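Local coordinates for protein VP1 (Merkel cell polyomavirus, PDB 4FMH) that builds the icosahedral viral capsid as pentamers of a jelly-roll coat protein and binds sialylated oligosaccharides as receptors on host cells, at residues Ile24-Val34 and Lys64-Val75. Numbering follows the deposited sequence.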
ATOM      1  N   ILE B  24     -19.798 -19.249 -19.058  0.60 22.61           N
ATOM      2  CA  ILE B  24     -18.823 -19.335 -20.150  0.60 22.05           C
ATOM      3  C   ILE B  24     -17.393 -19.306 -19.590  0.60 20.91           C
ATOM      4  O   ILE B  24     -17.089 -18.481 -18.729  0.60 18.87           O
ATOM      5  CB  ILE B  24     -19.038 -18.178 -21.181  0.60 21.08           C
ATOM      6  CG1 ILE B  24     -20.344 -18.381 -21.980  0.60 22.32           C
ATOM      7  CG2 ILE B  24     -17.822 -17.992 -22.107  0.60 21.20           C
ATOM      8  CD1 ILE B  24     -20.378 -19.620 -22.885  0.60 23.38           C
ATOM      9  N   GLU B  25     -16.537 -20.211 -20.079  1.00 21.14           N
ATOM     10  CA  GLU B  25     -15.141 -20.324 -19.640  1.00 21.07           C
ATOM     11  C   GLU B  25     -14.200 -20.115 -20.822  1.00 20.60           C
ATOM     12  O   GLU B  25     -14.473 -20.596 -21.920  1.00 20.67           O
ATOM     13  CB  GLU B  25     -14.863 -21.712 -19.073  1.00 25.01           C
ATOM     14  CG  GLU B  25     -15.294 -21.940 -17.642  1.00 34.60           C
ATOM     15  CD  GLU B  25     -14.602 -23.154 -17.016  1.00 41.26           C
ATOM     16  OE1 GLU B  25     -13.616 -23.657 -17.601  1.00 42.19           O
ATOM     17  OE2 GLU B  25     -15.040 -23.596 -15.933  1.00 47.78           O
ATOM     18  N   LEU B  26     -13.096 -19.417 -20.586  0.60 18.27           N
ATOM     19  CA  LEU B  26     -12.031 -19.315 -21.575  0.60 17.17           C
ATOM     20  C   LEU B  26     -10.746 -18.862 -20.912  0.60 16.07           C
ATOM     21  O   LEU B  26     -10.728 -18.449 -19.750  0.60 14.54           O
ATOM     22  CB  LEU B  26     -12.387 -18.344 -22.712  0.60 17.60           C
ATOM     23  CG  LEU B  26     -12.567 -16.864 -22.348  0.60 14.66           C
ATOM     24  CD1 LEU B  26     -12.032 -15.937 -23.445  0.60 17.46           C
ATOM     25  CD2 LEU B  26     -14.024 -16.577 -22.054  0.60 15.27           C
ATOM     26  N   TYR B  27      -9.674 -18.952 -21.682  1.00 15.96           N
ATOM     27  CA  TYR B  27      -8.389 -18.394 -21.307  1.00 15.53           C
ATOM     28  C   TYR B  27      -7.821 -17.680 -22.525  1.00 14.77           C
ATOM     29  O   TYR B  27      -8.131 -18.035 -23.669  1.00 15.41           O
ATOM     30  CB  TYR B  27      -7.437 -19.474 -20.776  1.00 15.36           C
ATOM     31  CG  TYR B  27      -7.030 -20.506 -21.805  1.00 19.22           C
ATOM     32  CD1 TYR B  27      -5.939 -20.283 -22.652  1.00 19.88           C
ATOM     33  CD2 TYR B  27      -7.728 -21.710 -21.931  1.00 21.80           C
ATOM     34  CE1 TYR B  27      -5.562 -21.225 -23.605  1.00 20.29           C
ATOM     35  CE2 TYR B  27      -7.360 -22.662 -22.882  1.00 22.66           C
ATOM     36  CZ  TYR B  27      -6.270 -22.412 -23.709  1.00 24.06           C
ATOM     37  OH  TYR B  27      -5.893 -23.341 -24.647  1.00 26.91           O
ATOM     38  N   LEU B  28      -6.994 -16.675 -22.271  1.00 12.06           N
ATOM     39  CA  LEU B  28      -6.328 -15.946 -23.328  1.00 12.76           C
ATOM     40  C   LEU B  28      -4.834 -15.946 -23.052  1.00 13.34           C
ATOM     41  O   LEU B  28      -4.391 -15.446 -22.014  1.00 11.31           O
ATOM     42  CB  LEU B  28      -6.848 -14.504 -23.404  1.00 11.18           C
ATOM     43  CG  LEU B  28      -8.244 -14.287 -24.006  1.00 14.55           C
ATOM     44  CD1 LEU B  28      -8.722 -12.849 -23.762  1.00 14.68           C
ATOM     45  CD2 LEU B  28      -8.250 -14.604 -25.502  1.00 15.44           C
ATOM     46  N   ASN B  29      -4.062 -16.516 -23.970  1.00 13.15           N
ATOM     47  CA  ASN B  29      -2.600 -16.457 -23.861  1.00 14.14           C
ATOM     48  C   ASN B  29      -2.068 -15.087 -24.248  1.00 13.85           C
ATOM     49  O   ASN B  29      -2.677 -14.395 -25.072  1.00 12.66           O
ATOM     50  CB  ASN B  29      -1.944 -17.548 -24.699  1.00 14.92           C
ATOM     51  CG  ASN B  29      -1.847 -18.860 -23.960  1.00 17.38           C
ATOM     52  OD1 ASN B  29      -1.400 -18.911 -22.806  1.00 15.52           O
ATOM     53  ND2 ASN B  29      -2.271 -19.936 -24.616  1.00 19.76           N
ATOM     54  N   PRO B  30      -0.930 -14.682 -23.651  1.00 13.29           N
ATOM     55  CA  PRO B  30      -0.435 -13.317 -23.854  1.00 12.27           C
ATOM     56  C   PRO B  30       0.149 -13.101 -25.251  1.00 12.72           C
ATOM     57  O   PRO B  30       0.673 -14.044 -25.863  1.00 13.61           O
ATOM     58  CB  PRO B  30       0.651 -13.176 -22.780  1.00 12.88           C
ATOM     59  CG  PRO B  30       1.139 -14.553 -22.562  1.00 13.12           C
ATOM     60  CD  PRO B  30      -0.067 -15.450 -22.735  1.00 13.51           C
ATOM     61  N   ARG B  31       0.035 -11.871 -25.748  1.00 13.16           N
ATOM     62  CA  ARG B  31       0.546 -11.512 -27.070  1.00 13.88           C
ATOM     63  C   ARG B  31       1.594 -10.400 -26.938  1.00 13.80           C
ATOM     64  O   ARG B  31       1.357  -9.235 -27.287  1.00 15.31           O
ATOM     65  CB  ARG B  31      -0.605 -11.111 -28.008  1.00 15.23           C
ATOM     66  CG  ARG B  31      -1.704 -12.179 -28.193  1.00 15.94           C
ATOM     67  CD  ARG B  31      -1.151 -13.510 -28.715  1.00 21.24           C
ATOM     68  NE  ARG B  31      -2.189 -14.532 -28.878  1.00 22.82           N
ATOM     69  CZ  ARG B  31      -2.033 -15.821 -28.572  1.00 27.21           C
ATOM     70  NH1 ARG B  31      -0.887 -16.263 -28.064  1.00 23.77           N
ATOM     71  NH2 ARG B  31      -3.032 -16.675 -28.758  1.00 26.36           N
ATOM     72  N   MET B  32       2.760 -10.795 -26.443  1.00 14.18           N
ATOM     73  CA  MET B  32       3.846  -9.883 -26.091  1.00 15.44           C
ATOM     74  C   MET B  32       4.712  -9.433 -27.264  1.00 17.44           C
ATOM     75  O   MET B  32       5.493  -8.486 -27.134  1.00 18.38           O
ATOM     76  CB  MET B  32       4.729 -10.541 -25.024  1.00 15.33           C
ATOM     77  CG  MET B  32       4.021 -10.794 -23.694  1.00 15.67           C
ATOM     78  SD  MET B  32       3.555  -9.278 -22.820  1.00 18.11           S
ATOM     79  CE  MET B  32       1.803  -9.153 -23.175  1.00 21.32           C
ATOM     80  N   GLY B  33       4.590 -10.113 -28.401  1.00 17.05           N
ATOM     81  CA  GLY B  33       5.374  -9.767 -29.580  1.00 19.55           C
ATOM     82  C   GLY B  33       5.758 -11.018 -30.342  1.00 20.18           C
ATOM     83  O   GLY B  33       5.577 -11.082 -31.553  1.00 20.69           O
ATOM     84  N   VAL B  34       6.311 -12.002 -29.633  1.00 18.54           N
ATOM     85  CA  VAL B  34       6.392 -13.362 -30.157  1.00 20.12           C
ATOM     86  C   VAL B  34       5.074 -14.035 -29.772  1.00 19.63           C
ATOM     87  O   VAL B  34       4.894 -14.495 -28.634  1.00 18.85           O
ATOM     88  CB  VAL B  34       7.607 -14.144 -29.616  1.00 20.40           C
ATOM     89  CG1 VAL B  34       7.672 -15.535 -30.235  1.00 23.26           C
ATOM     90  CG2 VAL B  34       8.889 -13.380 -29.887  1.00 21.25           C
ATOM     91  N   LYS B  64       7.795  -5.570 -34.687  1.00 19.57           N
ATOM     92  CA  LYS B  64       6.578  -6.207 -34.164  1.00 20.54           C
ATOM     93  C   LYS B  64       6.830  -6.950 -32.861  1.00 19.67           C
ATOM     94  O   LYS B  64       5.983  -6.940 -31.961  1.00 18.17           O
ATOM     95  CB  LYS B  64       6.020  -7.228 -35.159  1.00 22.79           C
ATOM     96  CG  LYS B  64       5.435  -6.680 -36.437  1.00 32.71           C
ATOM     97  CD  LYS B  64       4.776  -7.812 -37.236  1.00 40.48           C
ATOM     98  CE  LYS B  64       5.743  -8.976 -37.480  1.00 42.94           C
ATOM     99  NZ  LYS B  64       5.038 -10.284 -37.468  1.00 46.72           N
ATOM    100  N   GLU B  65       7.990  -7.603 -32.774  1.00 17.98           N
ATOM    101  CA  GLU B  65       8.319  -8.453 -31.627  1.00 17.12           C
ATOM    102  C   GLU B  65       8.516  -7.650 -30.339  1.00 15.90           C
ATOM    103  O   GLU B  65       8.538  -8.220 -29.254  1.00 15.74           O
ATOM    104  CB  GLU B  65       9.555  -9.307 -31.913  1.00 17.49           C
ATOM    105  CG  GLU B  65       9.337 -10.437 -32.928  1.00 21.16           C
ATOM    106  CD  GLU B  65       9.283  -9.971 -34.382  1.00 27.11           C
ATOM    107  OE1 GLU B  65       9.726  -8.837 -34.692  1.00 24.06           O
ATOM    108  OE2 GLU B  65       8.791 -10.755 -35.222  1.00 30.43           O
ATOM    109  N   ASN B  66       8.639  -6.329 -30.472  1.00 15.06           N
ATOM    110  CA  ASN B  66       8.828  -5.445 -29.323  1.00 14.69           C
ATOM    111  C   ASN B  66       7.588  -4.638 -28.952  1.00 14.47           C
ATOM    112  O   ASN B  66       7.670  -3.663 -28.188  1.00 13.51           O
ATOM    113  CB  ASN B  66      10.033  -4.530 -29.549  1.00 15.06           C
ATOM    114  CG  ASN B  66      11.350  -5.225 -29.252  1.00 17.93           C
ATOM    115  OD1 ASN B  66      11.375  -6.366 -28.779  1.00 18.80           O
ATOM    116  ND2 ASN B  66      12.452  -4.544 -29.532  1.00 18.45           N
ATOM    117  N   LEU B  67       6.440  -5.072 -29.472  1.00 13.55           N
ATOM    118  CA  LEU B  67       5.184  -4.363 -29.284  1.00 12.91           C
ATOM    119  C   LEU B  67       4.091  -5.269 -28.683  1.00 13.10           C
ATOM    120  O   LEU B  67       3.236  -5.795 -29.424  1.00 13.00           O
ATOM    121  CB  LEU B  67       4.732  -3.739 -30.619  1.00 13.37           C
ATOM    122  CG  LEU B  67       5.700  -2.722 -31.262  1.00 15.24           C
ATOM    123  CD1 LEU B  67       5.320  -2.389 -32.707  1.00 14.89           C
ATOM    124  CD2 LEU B  67       5.825  -1.436 -30.421  1.00 12.93           C
ATOM    125  N   PRO B  68       4.118  -5.465 -27.336  1.00 12.23           N
ATOM    126  CA  PRO B  68       3.046  -6.219 -26.679  1.00 10.82           C
ATOM    127  C   PRO B  68       1.683  -5.646 -27.052  1.00 10.96           C
ATOM    128  O   PRO B  68       1.511  -4.420 -27.144  1.00 12.28           O
ATOM    129  CB  PRO B  68       3.336  -6.025 -25.180  1.00 10.55           C
ATOM    130  CG  PRO B  68       4.823  -5.829 -25.127  1.00 13.19           C
ATOM    131  CD  PRO B  68       5.150  -5.030 -26.372  1.00 10.20           C
ATOM    132  N   ALA B  69       0.733  -6.538 -27.294  1.00 11.04           N
ATOM    133  CA  ALA B  69      -0.577  -6.151 -27.786  1.00 11.28           C
ATOM    134  C   ALA B  69      -1.665  -6.768 -26.911  1.00 11.67           C
ATOM    135  O   ALA B  69      -1.400  -7.700 -26.148  1.00 12.25           O
ATOM    136  CB  ALA B  69      -0.732  -6.589 -29.250  1.00 11.34           C
ATOM    137  N   TYR B  70      -2.877  -6.225 -27.008  1.00 13.03           N
ATOM    138  CA  TYR B  70      -4.020  -6.741 -26.271  1.00 13.28           C
ATOM    139  C   TYR B  70      -4.406  -8.136 -26.733  1.00 13.46           C
ATOM    140  O   TYR B  70      -4.253  -8.481 -27.912  1.00 13.91           O
ATOM    141  CB  TYR B  70      -5.221  -5.796 -26.410  1.00 13.55           C
ATOM    142  CG  TYR B  70      -5.044  -4.498 -25.651  1.00 15.48           C
ATOM    143  CD1 TYR B  70      -5.268  -4.433 -24.267  1.00 11.75           C
ATOM    144  CD2 TYR B  70      -4.629  -3.339 -26.311  1.00 14.12           C
ATOM    145  CE1 TYR B  70      -5.090  -3.239 -23.568  1.00 13.43           C
ATOM    146  CE2 TYR B  70      -4.446  -2.152 -25.625  1.00 16.33           C
ATOM    147  CZ  TYR B  70      -4.676  -2.100 -24.258  1.00 16.13           C
ATOM    148  OH  TYR B  70      -4.487  -0.901 -23.593  1.00 14.46           O
ATOM    149  N   SER B  71      -4.883  -8.942 -25.792  1.00 13.26           N
ATOM    150  CA  SER B  71      -5.508 -10.212 -26.126  1.00 13.65           C
ATOM    151  C   SER B  71      -6.995  -9.963 -26.251  1.00 13.23           C
ATOM    152  O   SER B  71      -7.545  -9.124 -25.535  1.00 10.67           O
ATOM    153  CB  SER B  71      -5.247 -11.274 -25.052  1.00 13.88           C
ATOM    154  OG  SER B  71      -3.881 -11.636 -25.035  1.00 15.76           O
ATOM    155  N   VAL B  72      -7.640 -10.679 -27.168  1.00 13.66           N
ATOM    156  CA  VAL B  72      -9.088 -10.566 -27.338  1.00 16.34           C
ATOM    157  C   VAL B  72      -9.687 -11.825 -27.964  1.00 16.32           C
ATOM    158  O   VAL B  72      -9.080 -12.464 -28.832  1.00 15.86           O
ATOM    159  CB  VAL B  72      -9.507  -9.255 -28.100  1.00 17.03           C
ATOM    160  CG1 VAL B  72      -8.660  -9.032 -29.326  1.00 19.56           C
ATOM    161  CG2 VAL B  72     -10.996  -9.253 -28.461  1.00 19.11           C
ATOM    162  N   ALA B  73     -10.865 -12.193 -27.474  1.00 16.42           N
ATOM    163  CA  ALA B  73     -11.665 -13.246 -28.090  1.00 17.09           C
ATOM    164  C   ALA B  73     -13.123 -12.825 -28.142  1.00 17.96           C
ATOM    165  O   ALA B  73     -13.604 -12.110 -27.256  1.00 15.85           O
ATOM    166  CB  ALA B  73     -11.514 -14.566 -27.325  1.00 17.03           C
ATOM    167  N   ARG B  74     -13.809 -13.261 -29.198  1.00 19.68           N
ATOM    168  CA  ARG B  74     -15.266 -13.202 -29.270  1.00 19.85           C
ATOM    169  C   ARG B  74     -15.818 -14.607 -29.023  1.00 21.01           C
ATOM    170  O   ARG B  74     -15.454 -15.552 -29.725  1.00 21.58           O
ATOM    171  CB  ARG B  74     -15.729 -12.680 -30.634  1.00 20.72           C
ATOM    172  CG  ARG B  74     -17.252 -12.539 -30.761  1.00 21.31           C
ATOM    173  CD  ARG B  74     -17.688 -12.296 -32.202  1.00 22.66           C
ATOM    174  NE  ARG B  74     -19.147 -12.250 -32.332  1.00 24.68           N
ATOM    175  CZ  ARG B  74     -19.940 -13.319 -32.412  1.00 27.73           C
ATOM    176  NH1 ARG B  74     -19.432 -14.547 -32.370  1.00 27.07           N
ATOM    177  NH2 ARG B  74     -21.255 -13.163 -32.526  1.00 29.42           N
ATOM    178  N   VAL B  75     -16.687 -14.742 -28.023  1.00 19.95           N
ATOM    179  CA  VAL B  75     -17.305 -16.029 -27.713  1.00 20.71           C
ATOM    180  C   VAL B  75     -18.721 -16.055 -28.277  1.00 22.82           C
ATOM    181  O   VAL B  75     -19.526 -15.156 -27.994  1.00 22.09           O
ATOM    182  CB  VAL B  75     -17.339 -16.318 -26.190  1.00 21.67           C
ATOM    183  CG1 VAL B  75     -17.847 -17.737 -25.916  1.00 22.63           C
ATOM    184  CG2 VAL B  75     -15.959 -16.105 -25.563  1.00 21.99           C
TER
HETATM  185  O   HOH W   1      -3.643 -12.877 -22.560  1.00 20.27           O
HETATM  186  O   HOH W   2      -1.677  -9.961 -24.590  1.00 13.44           O
HETATM  187  O   HOH W   3       2.174  -8.421 -29.991  1.00 19.82           O
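Across the polyomavirus VP1 jelly roll, strand 24-28 and strand 71-75 run roughly antiparallel, at 151°, but their axes come no closer than 7.9 Å; side chains fill the separation. Strand 24-28 pairs with strand 269-287 and strand 71-76 with strand 250-263, so the two meet through side chains until the loops beyond them converge. There Ala69 N donates to Arg31 O (2.8 Å, 165° at the hydrogen), while Gly33 CA sits 3.5 Å from Glu65 O in a nearly straight CA-H...O contact. Gly33 has backbone angles that call for glycine.

Between the strands, Ile24 and Val75 meet tip to tip, CG2 to CG1, each of these methyls anti to its own backbone N. Leu26 spreads its methyls, CD1 to Ala73 CB and CD2 to Val75 CG2; Ile24 and Leu26 each have a second conformer, so these contacts belong to one of two arrangements. Leu28 reaches Ala73 CB with CD2 (3.7 Å) and lays CB and CD1 against Ser71 CB. Farther along, the bent Met32 chain crosses Pro68 at about a right angle, SD and CE of Met32 both 4.0 Å from Pro68 CB. Arg31 bends at chi2 (-57°), and its NE forms a salt bridge with Asp192 OD2.

Waters carry polar links through Ser71 OG: one joins it to Leu28 O, and a second, beside the Ala69 N to Arg31 O bond, accepts from Arg31 N and donates to Ala69 O, its oxygen 2.8 Å from Ala69 O.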